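Local coordinates for protein cortical-lytic enzyme (Clostridium perfringens, PDB 5JIP) that probably acts as a lysozyme-type muramidase of glycoside hydrolase family 25, hydrolysing the cortex peptidoglycan during spore germination, at residues A[122-125]-A[126-130]; A[156-159]-A[160-163]. One frame throughout, in Å; residues are numbered along the deposited sequence.

Contact 1 (A[122-125]-A[126-130]); sequences LTTT and ELVNW
The side chain of E126 reaches back, extended, past the start of its own helix, and its OE1 takes the backbone N-H of T123 at 2.8 Å. The bond is almost straight, with an N-H...O angle of 172°, and the donor lies on the anti side of the carboxylate, 16° out of its plane. In return T123 OG1 accepts the backbone N-H of E126 at 3.0 Å. That hydroxyl sits between the backbone N and the carbonyl carbon of T123 (chi1 71°), which brings it in front of the first turn, while CG2 settles 3.4 Å from E126 OE1. These reciprocal side-chain to main-chain bonds form a capping box, with T123 as the N-cap of helix 124-142, the helix of a beta-alpha-beta unit between strands 111-113 and 147-151. Threonine suits the N-cap because its short hydroxyl can replace the missing carbonyl; glutamate three residues on is long enough to return, and its negative charge should be favoured by the helix dipole. Behind the box, T123 O begins the regular bonding by accepting L127 N at 2.9 Å, and T124 O and T125 O likewise receive V128 N and N129 N. L122 and L127, both buried, turn apolar ends together, CD1 to CD1 at 4.3 Å. T124 and V128 run side by side, their CG2 methyls 4.1 Å apart. On the more exposed flank T125 CG2 lies alongside the amide of N129, 3.6 Å from ND2.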
ATOM      1  N   LEU A 122      22.612  27.930  10.933  1.00 15.08           N
ATOM      2  CA  LEU A 122      22.661  26.716  10.129  1.00 16.40           C
ATOM      3  C   LEU A 122      22.209  27.015   8.711  1.00 15.52           C
ATOM      4  O   LEU A 122      21.272  27.789   8.493  1.00 17.57           O
ATOM      5  CB  LEU A 122      21.780  25.598  10.711  1.00 16.24           C
ATOM      6  CG  LEU A 122      22.139  25.079  12.106  1.00 18.94           C
ATOM      7  CD1 LEU A 122      21.154  23.987  12.519  1.00 18.96           C
ATOM      8  CD2 LEU A 122      23.552  24.573  12.164  1.00 17.11           C
ATOM      9  N   THR A 123      22.891  26.401   7.747  1.00 17.53           N
ATOM     10  CA  THR A 123      22.382  26.399   6.388  1.00 18.76           C
ATOM     11  C   THR A 123      21.178  25.457   6.284  1.00 18.50           C
ATOM     12  O   THR A 123      20.952  24.589   7.133  1.00 14.01           O
ATOM     13  CB  THR A 123      23.468  25.965   5.402  1.00 15.36           C
ATOM     14  OG1 THR A 123      23.726  24.571   5.572  1.00 19.17           O
ATOM     15  CG2 THR A 123      24.755  26.717   5.637  1.00 19.59           C
ATOM     16  N   THR A 124      20.396  25.646   5.223  1.00 16.96           N
ATOM     17  CA  THR A 124      19.309  24.715   4.954  1.00 16.07           C
ATOM     18  C   THR A 124      19.820  23.283   4.839  1.00 17.60           C
ATOM     19  O   THR A 124      19.182  22.346   5.337  1.00 14.46           O
ATOM     20  CB  THR A 124      18.583  25.144   3.698  1.00 16.34           C
ATOM     21  OG1 THR A 124      18.071  26.460   3.905  1.00 20.03           O
ATOM     22  CG2 THR A 124      17.440  24.167   3.359  1.00 17.42           C
ATOM     23  N   THR A 125      20.976  23.082   4.194  1.00 12.55           N
ATOM     24  CA  THR A 125      21.526  21.730   4.109  1.00 14.25           C
ATOM     25  C   THR A 125      21.833  21.196   5.497  1.00 14.85           C
ATOM     26  O   THR A 125      21.530  20.041   5.813  1.00 12.26           O
ATOM     27  CB  THR A 125      22.788  21.705   3.242  1.00 19.14           C
ATOM     28  OG1 THR A 125      22.483  22.189   1.925  1.00 20.07           O
ATOM     29  CG2 THR A 125      23.370  20.285   3.143  1.00 18.89           C
ATOM     30  N   GLU A 126      22.433  22.023   6.348  1.00 12.51           N
ATOM     31  CA  GLU A 126      22.781  21.557   7.679  1.00 13.33           C
ATOM     32  C   GLU A 126      21.532  21.229   8.495  1.00 10.90           C
ATOM     33  O   GLU A 126      21.499  20.208   9.196  1.00 10.27           O
ATOM     34  CB  GLU A 126      23.641  22.608   8.386  1.00 14.45           C
ATOM     35  CG  GLU A 126      25.040  22.722   7.803  1.00 16.16           C
ATOM     36  CD  GLU A 126      25.818  23.907   8.325  1.00 19.27           C
ATOM     37  OE1 GLU A 126      25.207  24.978   8.551  1.00 16.58           O
ATOM     38  OE2 GLU A 126      27.051  23.750   8.508  1.00 27.13           O
ATOM     39  N   LEU A 127      20.505  22.077   8.423  1.00  9.15           N
ATOM     40  CA  LEU A 127      19.298  21.824   9.215  1.00 11.16           C
ATOM     41  C   LEU A 127      18.600  20.562   8.725  1.00 15.33           C
ATOM     42  O   LEU A 127      18.266  19.674   9.515  1.00 10.82           O
ATOM     43  CB  LEU A 127      18.355  23.014   9.148  1.00 10.23           C
ATOM     44  CG  LEU A 127      17.025  22.865   9.898  1.00 15.81           C
ATOM     45  CD1 LEU A 127      17.265  22.652  11.368  1.00 15.81           C
ATOM     46  CD2 LEU A 127      16.124  24.083   9.728  1.00 24.71           C
ATOM     47  N   VAL A 128      18.409  20.447   7.413  1.00 12.45           N
ATOM     48  CA  VAL A 128      17.707  19.292   6.875  1.00 10.46           C
ATOM     49  C   VAL A 128      18.513  18.017   7.115  1.00 11.98           C
ATOM     50  O   VAL A 128      17.942  16.984   7.455  1.00 12.07           O
ATOM     51  CB  VAL A 128      17.377  19.509   5.381  1.00 12.65           C
ATOM     52  CG1 VAL A 128      16.859  18.234   4.738  1.00 12.23           C
ATOM     53  CG2 VAL A 128      16.338  20.640   5.170  1.00 15.28           C
ATOM     54  N   ASN A 129      19.841  18.044   6.905  1.00  9.35           N
ATOM     55  CA  ASN A 129      20.655  16.880   7.222  1.00  9.84           C
ATOM     56  C   ASN A 129      20.467  16.433   8.675  1.00 10.55           C
ATOM     57  O   ASN A 129      20.452  15.232   8.967  1.00 13.36           O
ATOM     58  CB  ASN A 129      22.129  17.174   6.961  1.00 17.46           C
ATOM     59  CG  ASN A 129      22.486  17.087   5.498  1.00 24.56           C
ATOM     60  OD1 ASN A 129      21.651  16.738   4.650  1.00 18.16           O
ATOM     61  ND2 ASN A 129      23.734  17.390   5.192  1.00 22.83           N
ATOM     62  N   TRP A 130      20.357  17.385   9.601  1.00 11.32           N
ATOM     63  CA  TRP A 130      20.170  17.026  11.007  1.00 11.97           C
ATOM     64  C   TRP A 130      18.826  16.338  11.228  1.00  8.69           C
ATOM     65  O   TRP A 130      18.753  15.288  11.864  1.00  9.42           O
ATOM     66  CB  TRP A 130      20.300  18.273  11.882  1.00 10.59           C
ATOM     67  CG  TRP A 130      20.338  17.960  13.323  1.00 12.19           C
ATOM     68  CD1 TRP A 130      21.452  17.820  14.115  1.00 12.08           C
ATOM     69  CD2 TRP A 130      19.211  17.725  14.176  1.00 10.90           C
ATOM     70  NE1 TRP A 130      21.078  17.506  15.397  1.00 10.81           N
ATOM     71  CE2 TRP A 130      19.709  17.445  15.460  1.00  7.34           C
ATOM     72  CE3 TRP A 130      17.821  17.722  13.973  1.00 12.01           C
ATOM     73  CZ2 TRP A 130      18.859  17.185  16.555  1.00 10.42           C
ATOM     74  CZ3 TRP A 130      16.995  17.455  15.044  1.00  9.96           C
ATOM     75  CH2 TRP A 130      17.517  17.196  16.324  1.00  9.85           C
TER

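Contact 2 (A[156-159]-A[160-163]); sequences GLYD and DFKV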
ATOM      1  N   GLY A 156       9.851  28.810   5.591  1.00 20.21           N
ATOM      2  CA  GLY A 156      10.221  29.923   4.727  1.00 20.61           C
ATOM      3  C   GLY A 156      11.590  30.494   5.034  1.00 22.18           C
ATOM      4  O   GLY A 156      12.281  30.981   4.136  1.00 19.71           O
ATOM      5  N   LEU A 157      12.007  30.439   6.294  1.00 18.73           N
ATOM      6  CA  LEU A 157      13.350  30.877   6.653  1.00 23.75           C
ATOM      7  C   LEU A 157      14.417  30.000   6.033  1.00 19.16           C
ATOM      8  O   LEU A 157      15.565  30.427   5.883  1.00 20.43           O
ATOM      9  CB  LEU A 157      13.539  30.841   8.165  1.00 22.51           C
ATOM     10  CG  LEU A 157      13.035  31.979   9.009  1.00 26.42           C
ATOM     11  CD1 LEU A 157      13.291  31.586  10.451  1.00 26.67           C
ATOM     12  CD2 LEU A 157      13.757  33.265   8.661  1.00 30.54           C
ATOM     13  N   TYR A 158      14.087  28.751   5.750  1.00 15.79           N
ATOM     14  CA  TYR A 158      15.057  27.764   5.299  1.00 21.46           C
ATOM     15  C   TYR A 158      14.799  27.365   3.852  1.00 20.53           C
ATOM     16  O   TYR A 158      14.959  26.208   3.468  1.00 16.58           O
ATOM     17  CB  TYR A 158      15.044  26.558   6.224  1.00 17.94           C
ATOM     18  CG  TYR A 158      15.787  26.833   7.504  1.00 20.89           C
ATOM     19  CD1 TYR A 158      17.169  26.720   7.556  1.00 17.18           C
ATOM     20  CD2 TYR A 158      15.110  27.242   8.652  1.00 20.58           C
ATOM     21  CE1 TYR A 158      17.863  26.984   8.718  1.00 15.97           C
ATOM     22  CE2 TYR A 158      15.794  27.507   9.826  1.00 15.81           C
ATOM     23  CZ  TYR A 158      17.164  27.373   9.854  1.00 20.11           C
ATOM     24  OH  TYR A 158      17.860  27.623  11.004  1.00 21.92           O
ATOM     25  N   ASP A 159      14.380  28.337   3.040  1.00 20.64           N
ATOM     26  CA  ASP A 159      14.280  28.154   1.595  1.00 24.01           C
ATOM     27  C   ASP A 159      13.309  27.039   1.254  1.00 23.12           C
ATOM     28  O   ASP A 159      13.572  26.235   0.358  1.00 19.79           O
ATOM     29  CB  ASP A 159      15.644  27.831   0.970  1.00 27.16           C
ATOM     30  CG  ASP A 159      16.607  28.994   1.008  1.00 38.40           C
ATOM     31  OD1 ASP A 159      16.268  30.070   0.470  1.00 48.25           O
ATOM     32  OD2 ASP A 159      17.709  28.810   1.570  1.00 46.59           O
ATOM     33  N   ASP A 160      12.187  26.956   1.968  1.00 19.47           N
ATOM     34  CA  ASP A 160      11.204  25.930   1.651  1.00 16.08           C
ATOM     35  C   ASP A 160      11.739  24.534   1.948  1.00 14.17           C
ATOM     36  O   ASP A 160      11.220  23.547   1.430  1.00 15.37           O
ATOM     37  CB  ASP A 160      10.803  26.035   0.167  1.00 25.78           C
ATOM     38  CG  ASP A 160       9.358  25.608  -0.114  1.00 26.74           C
ATOM     39  OD1 ASP A 160       8.512  25.716   0.786  1.00 27.34           O
ATOM     40  OD2 ASP A 160       9.055  25.196  -1.267  1.00 21.25           O
ATOM     41  N   PHE A 161      12.799  24.425   2.745  1.00 10.23           N
ATOM     42  CA  PHE A 161      13.471  23.152   3.003  1.00 13.03           C
ATOM     43  C   PHE A 161      13.991  22.520   1.714  1.00 13.01           C
ATOM     44  O   PHE A 161      14.187  21.305   1.632  1.00 11.76           O
ATOM     45  CB  PHE A 161      12.551  22.153   3.726  1.00 13.45           C
ATOM     46  CG  PHE A 161      12.398  22.397   5.193  1.00 12.72           C
ATOM     47  CD1 PHE A 161      12.983  23.491   5.826  1.00 18.15           C
ATOM     48  CD2 PHE A 161      11.685  21.493   5.962  1.00 11.24           C
ATOM     49  CE1 PHE A 161      12.832  23.683   7.210  1.00 19.53           C
ATOM     50  CE2 PHE A 161      11.539  21.682   7.314  1.00 14.57           C
ATOM     51  CZ  PHE A 161      12.106  22.789   7.940  1.00 15.41           C
ATOM     52  N   LYS A 162      14.256  23.343   0.711  1.00 15.14           N
ATOM     53  CA  LYS A 162      14.911  22.864  -0.506  1.00 16.52           C
ATOM     54  C   LYS A 162      16.410  22.809  -0.283  1.00 18.44           C
ATOM     55  O   LYS A 162      17.026  23.811   0.085  1.00 17.47           O
ATOM     56  CB  LYS A 162      14.577  23.770  -1.684  1.00 18.63           C
ATOM     57  CG  LYS A 162      15.122  23.243  -3.014  1.00 24.06           C
ATOM     58  CD  LYS A 162      14.569  24.023  -4.187  1.00 28.98           C
ATOM     59  CE  LYS A 162      14.922  23.332  -5.502  1.00 33.04           C
ATOM     60  NZ  LYS A 162      14.546  24.121  -6.724  1.00 47.50           N
ATOM     61  N   VAL A 163      16.997  21.637  -0.472  1.00 12.21           N
ATOM     62  CA  VAL A 163      18.425  21.436  -0.265  1.00 10.17           C
ATOM     63  C   VAL A 163      19.111  21.540  -1.622  1.00 12.33           C
ATOM     64  O   VAL A 163      18.753  20.784  -2.532  1.00 12.59           O
ATOM     65  CB  VAL A 163      18.722  20.089   0.386  1.00 13.52           C
ATOM     66  CG1 VAL A 163      20.244  19.841   0.437  1.00 15.00           C
ATOM     67  CG2 VAL A 163      18.093  20.076   1.788  1.00 13.34           C
TER
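Three successive residues, D159, D160 and F161, have positive phi values of 61°, 67° and 59°, so the chain leaving helix 152-157 winds the left-handed way. This twist brings F161 back beside Y158: F161 N donates to Y158 O at 2.9 Å, and one residue later K162 N donates to D159 O at 3.0 Å. The pair makes two overlapping type I' beta turns, 158-161 and 159-162, one left-handed 3-10-like turn. In both, the donor stands well above the carbonyl plane and not on a lone pair, and the bond to Y158 O is the more bent. The Y158 and F161 side chains meet through aliphatic carbon rather than by stacking: Y158 CB lies at the edge of the F161 ring, near its plane, 3.7 Å from CD1. Both aromatic residues are buried, and F154 of the preceding helix touches each of them. Tyrosine fits here because its ring can pack inside while OH reaches P117 O for a hydrogen bond. Aspartate tolerates left-handed backbone angles comparatively well; phenylalanine is a less usual choice, here accompanied by burial of its ring. K162 enters through its backbone N and CB, the latter beside D159 O, and its extended chain leads away, as suits an exposed lysine. Both turn-closing bonds join main-chain atoms, so the carboxylates are not spent on them: D160 OD1 accepts from G194 N and D159 OD2 has a weak bond with T124 OG1.

Contact 1 comes first along the chain, at the start of helix 124-142; strand 147-151 and helix 152-157 then lead to contact 2, in the loop that runs on toward strand 175-178. Their centres are only about 9 Å apart, within the TIM-barrel-like family 25 region and away from the magnesium site. The two touch directly. T124 OG1 lies 3.2 Å from Y158 O, a probable but weak hydrogen bond, while L127 CD2 packs 3.4 Å from Y158 CE2. T124 CG2 also meets K162 O. The capped start of one helix is thus packed against the left-handed turn after the next, joining the start of helix 124-142 to the turn that follows helix 152-157 on the outside of the barrel.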